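Local structure of mandelate racemase/muconate lactonizing enzyme/Enolase superfamily (Rhodobacter sphaeroides, 2HZG) at residues A163-W168 and M197-Q202. The protein belongs to the enolase superfamily, whose members pair an N-terminal capping domain with a metal-binding modified TIM barrel, and carries a sodium ion in its barrel. Residues are numbered along the deposited sequence; the frame is centred on the assembly and turned at random.
Sequences AVKFGW and MVDVGQ. With NA (sodium ion), chain C.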
ATOM      1  N   ALA A 163       9.576 -24.984  19.676  1.00 21.06           N
ATOM      2  CA  ALA A 163      10.119 -24.054  18.693  1.00 19.50           C
ATOM      3  C   ALA A 163       9.828 -22.641  19.157  1.00 18.67           C
ATOM      4  O   ALA A 163       8.783 -22.391  19.768  1.00 18.29           O
ATOM      5  CB  ALA A 163       9.541 -24.316  17.300  1.00 19.31           C
ATOM      6  N   VAL A 164      10.780 -21.730  18.938  0.60 17.99           N
ATOM      7  CA  VAL A 164      10.649 -20.330  19.365  0.60 17.10           C
ATOM      8  C   VAL A 164      11.160 -19.394  18.262  0.60 17.16           C
ATOM      9  O   VAL A 164      12.153 -19.703  17.586  0.60 16.84           O
ATOM     10  CB  VAL A 164      11.420 -20.027  20.692  0.60 17.64           C
ATOM     11  CG1 VAL A 164      11.296 -18.559  21.076  0.60 16.92           C
ATOM     12  CG2 VAL A 164      10.923 -20.903  21.860  0.60 16.08           C
ATOM     13  N   LYS A 165      10.477 -18.261  18.094  1.00 16.53           N
ATOM     14  CA  LYS A 165      10.949 -17.185  17.222  1.00 16.18           C
ATOM     15  C   LYS A 165      11.099 -15.940  18.072  1.00 15.24           C
ATOM     16  O   LYS A 165      10.247 -15.651  18.899  1.00 16.10           O
ATOM     17  CB  LYS A 165       9.964 -16.913  16.082  1.00 15.55           C
ATOM     18  CG  LYS A 165      10.492 -15.890  15.064  1.00 15.83           C
ATOM     19  CD  LYS A 165       9.556 -15.775  13.882  1.00 14.76           C
ATOM     20  CE  LYS A 165       8.416 -14.806  14.153  1.00 12.04           C
ATOM     21  NZ  LYS A 165       7.483 -14.740  12.980  1.00 12.59           N
ATOM     22  N   PHE A 166      12.203 -15.226  17.908  1.00 14.48           N
ATOM     23  CA  PHE A 166      12.327 -13.893  18.469  1.00 14.13           C
ATOM     24  C   PHE A 166      12.354 -12.868  17.346  1.00 14.52           C
ATOM     25  O   PHE A 166      12.968 -13.092  16.310  1.00 14.69           O
ATOM     26  CB  PHE A 166      13.592 -13.764  19.311  1.00 14.85           C
ATOM     27  CG  PHE A 166      13.521 -14.504  20.600  1.00 15.63           C
ATOM     28  CD1 PHE A 166      12.935 -13.916  21.701  1.00 14.96           C
ATOM     29  CD2 PHE A 166      13.982 -15.817  20.694  1.00 16.15           C
ATOM     30  CE1 PHE A 166      12.840 -14.592  22.891  1.00 16.55           C
ATOM     31  CE2 PHE A 166      13.888 -16.497  21.895  1.00 15.26           C
ATOM     32  CZ  PHE A 166      13.305 -15.888  22.980  1.00 15.75           C
ATOM     33  N   GLY A 167      11.711 -11.735  17.577  1.00 14.60           N
ATOM     34  CA  GLY A 167      11.638 -10.701  16.563  1.00 15.18           C
ATOM     35  C   GLY A 167      11.918  -9.371  17.175  1.00 15.42           C
ATOM     36  O   GLY A 167      11.744  -9.196  18.382  1.00 16.25           O
ATOM     37  N   TRP A 168      12.375  -8.439  16.347  1.00 15.16           N
ATOM     38  CA  TRP A 168      12.357  -7.019  16.693  1.00 15.20           C
ATOM     39  C   TRP A 168      13.165  -6.724  17.974  1.00 15.74           C
ATOM     40  O   TRP A 168      14.282  -7.240  18.145  1.00 15.28           O
ATOM     41  CB  TRP A 168      10.905  -6.515  16.820  1.00 15.48           C
ATOM     42  CG  TRP A 168      10.013  -6.779  15.607  1.00 15.87           C
ATOM     43  CD1 TRP A 168       9.300  -7.928  15.335  1.00 16.40           C
ATOM     44  CD2 TRP A 168       9.720  -5.870  14.540  1.00 15.32           C
ATOM     45  NE1 TRP A 168       8.600  -7.786  14.162  1.00 17.87           N
ATOM     46  CE2 TRP A 168       8.826  -6.531  13.659  1.00 17.93           C
ATOM     47  CE3 TRP A 168      10.112  -4.559  14.246  1.00 15.63           C
ATOM     48  CZ2 TRP A 168       8.330  -5.921  12.495  1.00 17.29           C
ATOM     49  CZ3 TRP A 168       9.603  -3.947  13.087  1.00 15.61           C
ATOM     50  CH2 TRP A 168       8.728  -4.631  12.233  1.00 15.34           C
ATOM     51  N   MET A 197      13.868 -19.449  15.237  1.00 17.35           N
ATOM     52  CA  MET A 197      13.660 -18.554  14.114  1.00 16.74           C
ATOM     53  C   MET A 197      13.960 -17.133  14.576  1.00 15.75           C
ATOM     54  O   MET A 197      13.833 -16.821  15.764  1.00 14.22           O
ATOM     55  CB  MET A 197      12.238 -18.672  13.573  1.00 16.77           C
ATOM     56  CG  MET A 197      11.920 -20.020  12.912  1.00 20.00           C
ATOM     57  SD  MET A 197      11.621 -21.397  14.073  1.00 24.99           S
ATOM     58  CE  MET A 197      10.058 -20.984  14.714  1.00 22.90           C
ATOM     59  N   VAL A 198      14.374 -16.292  13.626  1.00 14.92           N
ATOM     60  CA  VAL A 198      14.705 -14.905  13.901  1.00 15.20           C
ATOM     61  C   VAL A 198      13.993 -13.982  12.919  1.00 15.29           C
ATOM     62  O   VAL A 198      14.017 -14.208  11.708  1.00 15.95           O
ATOM     63  CB  VAL A 198      16.241 -14.660  13.861  1.00 15.59           C
ATOM     64  CG1 VAL A 198      16.581 -13.156  14.061  1.00 14.17           C
ATOM     65  CG2 VAL A 198      16.954 -15.545  14.899  1.00 15.92           C
ATOM     66  N   ASP A 199      13.363 -12.953  13.468  1.00 15.00           N
ATOM     67  CA  ASP A 199      12.609 -11.977  12.689  1.00 15.50           C
ATOM     68  C   ASP A 199      13.193 -10.604  12.960  1.00 14.99           C
ATOM     69  O   ASP A 199      13.200 -10.138  14.090  1.00 15.97           O
ATOM     70  CB  ASP A 199      11.139 -12.069  13.119  1.00 15.20           C
ATOM     71  CG  ASP A 199      10.262 -10.937  12.572  1.00 16.00           C
ATOM     72  OD1 ASP A 199      10.674 -10.150  11.695  1.00 14.39           O
ATOM     73  OD2 ASP A 199       9.104 -10.848  13.059  1.00 15.64           O
ATOM     74  N   VAL A 200      13.706  -9.963  11.919  1.00 15.09           N
ATOM     75  CA  VAL A 200      14.370  -8.663  12.073  1.00 14.12           C
ATOM     76  C   VAL A 200      13.550  -7.435  11.662  1.00 14.69           C
ATOM     77  O   VAL A 200      14.068  -6.310  11.645  1.00 13.90           O
ATOM     78  CB  VAL A 200      15.789  -8.646  11.431  1.00 14.38           C
ATOM     79  CG1 VAL A 200      16.666  -9.715  12.109  1.00 12.46           C
ATOM     80  CG2 VAL A 200      15.733  -8.869   9.926  1.00 12.32           C
ATOM     81  N   GLY A 201      12.274  -7.649  11.359  1.00 14.34           N
ATOM     82  CA  GLY A 201      11.366  -6.540  11.128  1.00 14.59           C
ATOM     83  C   GLY A 201      11.824  -5.512  10.101  1.00 14.57           C
ATOM     84  O   GLY A 201      11.715  -4.311  10.342  1.00 14.77           O
ATOM     85  N   GLN A 202      12.352  -5.981   8.976  1.00 14.51           N
ATOM     86  CA  GLN A 202      12.757  -5.100   7.861  1.00 14.87           C
ATOM     87  C   GLN A 202      13.922  -4.161   8.211  1.00 15.65           C
ATOM     88  O   GLN A 202      14.185  -3.201   7.486  1.00 15.74           O
ATOM     89  CB  GLN A 202      11.551  -4.294   7.336  1.00 15.35           C
ATOM     90  CG  GLN A 202      10.338  -5.145   6.908  1.00 13.96           C
ATOM     91  CD  GLN A 202       9.255  -4.295   6.227  1.00 17.32           C
ATOM     92  OE1 GLN A 202       9.505  -3.151   5.838  1.00 19.38           O
ATOM     93  NE2 GLN A 202       8.053  -4.824   6.141  1.00 18.25           N
TER
HETATM   94 NA    NA C1101       7.186 -11.032  11.732  1.00 22.84          NA
HETATM   95  O   HOH W   1       5.938 -12.276  13.601  1.00 19.08           O
HETATM   96  O   HOH W   2       5.907  -9.149  12.669  1.00 18.95           O
HETATM   97  O   HOH W   3       8.744  -8.865  10.749  1.00 18.20           O
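Asp199 binds the sodium ion through OD2, 2.3 Å from NA, and three waters together with Glu227 and Glu254 complete the site. The carboxylate, suited to a cation, is fixed at its second oxygen: Gly201 N donates to Asp199 OD1 (3.0 Å) from above the carboxylate plane, closing an Asx turn, and a water donates to OD1 as well. Lys165, extended until it bends at chi3 (84°), carries NZ alongside the site; NZ donates a hydrogen bond to a sodium-bound water and forms salt bridges with Glu227 and Glu329, so its positive charge probably offsets the crowded carboxylates. Four backbone hydrogen bonds join the parallel strands, from Met197 N to Val164 O (2.9 Å) through to Trp168 N to Asp199 O (2.9 Å). These are neighbouring strands of the barrel, linked by helix 176-190 in a beta-alpha-beta crossover; Lys165 and Asp199 point into the barrel, whereas Phe166 packs outward on helix 146-158. Toward the strands' N-terminal ends, Lys165 CG lies 3.6 Å from Met197 CB, the chains crossing at about a right angle. Beyond the strands, Gly201 CA sits 3.4 Å from the Trp168 six-membered ring centroid, a CH-pi contact over its face. Glycine, lacking a side chain, can lie this close, and positive phi (53°) favours it.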